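Local coordinates for protein Myo-inositol 2-dehydrogenase (Thermotoga maritima, PDB 3EZY) that catalyses the NAD(+)-dependent oxidation of myo-inositol to 2-keto-myo-inositol, probably as part of a myo-inositol degradation pathway, at residues M185-E190 with S221-V226. Residues are numbered along the deposited sequence; the frame is centred on the assembly and turned at random.
Sequences MGEEVE and SGALGV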
loop_
_atom_site.group_PDB
_atom_site.type_symbol
_atom_site.label_atom_id
_atom_site.label_comp_id
_atom_site.label_asym_id
_atom_site.label_seq_id
_atom_site.Cartn_x
_atom_site.Cartn_y
_atom_site.Cartn_z
ATOM N N MET A 185 -18.233 16.923 7.875
ATOM C CA MET A 185 -17.659 18.220 8.217
ATOM C C MET A 185 -18.289 18.888 9.439
ATOM O O MET A 185 -17.688 19.802 10.005
ATOM C CB MET A 185 -17.657 19.180 7.025
ATOM C CG MET A 185 -16.733 18.723 5.848
ATOM S SD MET A 185 -14.931 18.584 6.128
ATOM C CE MET A 185 -14.571 20.225 5.515
ATOM N N GLY A 186 -19.478 18.436 9.829
ATOM C CA GLY A 186 -20.096 18.893 11.048
ATOM C C GLY A 186 -20.580 20.333 10.943
ATOM O O GLY A 186 -20.789 20.996 11.956
ATOM N N GLU A 187 -20.766 20.819 9.717
ATOM C CA GLU A 187 -21.285 22.169 9.509
ATOM C C GLU A 187 -22.006 22.240 8.190
ATOM O O GLU A 187 -21.928 21.307 7.369
ATOM C CB GLU A 187 -20.181 23.225 9.527
ATOM C CG GLU A 187 -19.081 22.920 8.535
ATOM C CD GLU A 187 -18.081 24.063 8.360
ATOM O OE1 GLU A 187 -18.513 25.245 8.335
ATOM O OE2 GLU A 187 -16.880 23.760 8.176
ATOM N N GLU A 188 -22.683 23.358 7.982
ATOM C CA GLU A 188 -23.505 23.540 6.803
ATOM C C GLU A 188 -22.734 24.083 5.631
ATOM O O GLU A 188 -21.748 24.827 5.792
ATOM C CB GLU A 188 -24.706 24.460 7.109
ATOM C CG GLU A 188 -25.643 23.894 8.212
ATOM C CD GLU A 188 -26.349 22.597 7.806
ATOM O OE1 GLU A 188 -26.453 22.293 6.594
ATOM O OE2 GLU A 188 -26.830 21.885 8.696
ATOM N N VAL A 189 -23.203 23.702 4.448
ATOM C CA VAL A 189 -22.798 24.325 3.185
ATOM C C VAL A 189 -23.583 25.616 2.901
ATOM O O VAL A 189 -24.807 25.669 3.050
ATOM C CB VAL A 189 -23.047 23.389 2.027
ATOM C CG1 VAL A 189 -22.598 24.028 0.684
ATOM C CG2 VAL A 189 -22.375 22.083 2.277
ATOM N N GLU A 190 -22.907 26.646 2.424
ATOM C CA GLU A 190 -23.596 27.892 2.179
ATOM C C GLU A 190 -23.741 28.181 0.708
ATOM O O GLU A 190 -24.682 28.857 0.308
ATOM C CB GLU A 190 -22.814 29.021 2.824
ATOM C CG GLU A 190 -22.285 28.615 4.180
ATOM C CD GLU A 190 -23.063 29.218 5.329
ATOM O OE1 GLU A 190 -24.174 28.727 5.661
ATOM O OE2 GLU A 190 -22.537 30.185 5.909
ATOM N N SER A 221 -17.664 27.714 7.702
ATOM C CA SER A 221 -16.344 28.067 8.245
ATOM C C SER A 221 -15.355 28.616 7.204
ATOM O O SER A 221 -14.266 29.056 7.564
ATOM C CB SER A 221 -15.700 26.829 8.908
ATOM O OG SER A 221 -15.316 25.855 7.916
ATOM N N GLY A 222 -15.709 28.560 5.922
ATOM C CA GLY A 222 -14.741 28.864 4.857
ATOM C C GLY A 222 -14.002 27.636 4.315
ATOM O O GLY A 222 -13.323 27.721 3.309
ATOM N N ALA A 223 -14.107 26.504 5.001
ATOM C CA ALA A 223 -13.595 25.229 4.454
ATOM C C ALA A 223 -14.218 25.044 3.066
ATOM O O ALA A 223 -15.320 25.558 2.787
ATOM C CB ALA A 223 -13.987 24.084 5.380
ATOM N N LEU A 224 -13.505 24.377 2.175
ATOM C CA LEU A 224 -14.001 24.070 0.835
ATOM C C LEU A 224 -14.092 22.565 0.596
ATOM O O LEU A 224 -13.348 21.793 1.156
ATOM C CB LEU A 224 -13.063 24.678 -0.222
ATOM C CG LEU A 224 -12.915 26.180 -0.061
ATOM C CD1 LEU A 224 -11.678 26.679 -0.793
ATOM C CD2 LEU A 224 -14.201 26.923 -0.496
ATOM N N GLY A 225 -14.971 22.148 -0.292
ATOM C CA GLY A 225 -14.992 20.745 -0.660
ATOM C C GLY A 225 -15.268 20.574 -2.128
ATOM O O GLY A 225 -15.782 21.492 -2.792
ATOM N N VAL A 226 -14.905 19.401 -2.647
ATOM C CA VAL A 226 -15.091 19.086 -4.058
ATOM C C VAL A 226 -15.599 17.662 -4.139
ATOM O O VAL A 226 -14.994 16.718 -3.598
ATOM C CB VAL A 226 -13.777 19.115 -4.886
ATOM C CG1 VAL A 226 -14.120 18.780 -6.376
ATOM C CG2 VAL A 226 -13.054 20.464 -4.816
#
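The tight turn that joins the antiparallel strands 212-219 and 224-230 of the mixed sheet in this Gfo/Idh/MocA C-terminal domain is gripped by one carboxylate, that of E187, and illustrates how a single side chain can hold a hairpin loop by both backbone and hydroxyl. E187 sits just past the end of helix 174-185, where G186, with positive phi, turns the chain toward strand 189-197. OE1 of E187 accepts from S221 N at 2.7 Å. OE2 of E187 receives the S221 OG hydroxyl at 2.6 Å, and each oxygen uses its syn lone pair, so the carboxylate takes one residue by backbone and side chain together. CG of E187 lies between its own backbone N and carbonyl carbon (chi1 55°), and from there the chain runs extended to the turn, passing F219 and K220. With an alanine here, S221 N and S221 OG would probably both lose the carboxylate they share, leaving the turn less firmly tied to the segment after the helix. CE of M185, whose chain bends at chi2 and chi3, meets CB of A223 at 3.9 Å; the M185 side chain also touches P145 and L148 of strand 145-153. On the far side of the turn, G222 O is hydrogen-bonded to S197 OG of a neighbouring subunit. The hydroxyl works twice: S221 OG also accepts from A223 N at 3.2 Å, closing an ST turn.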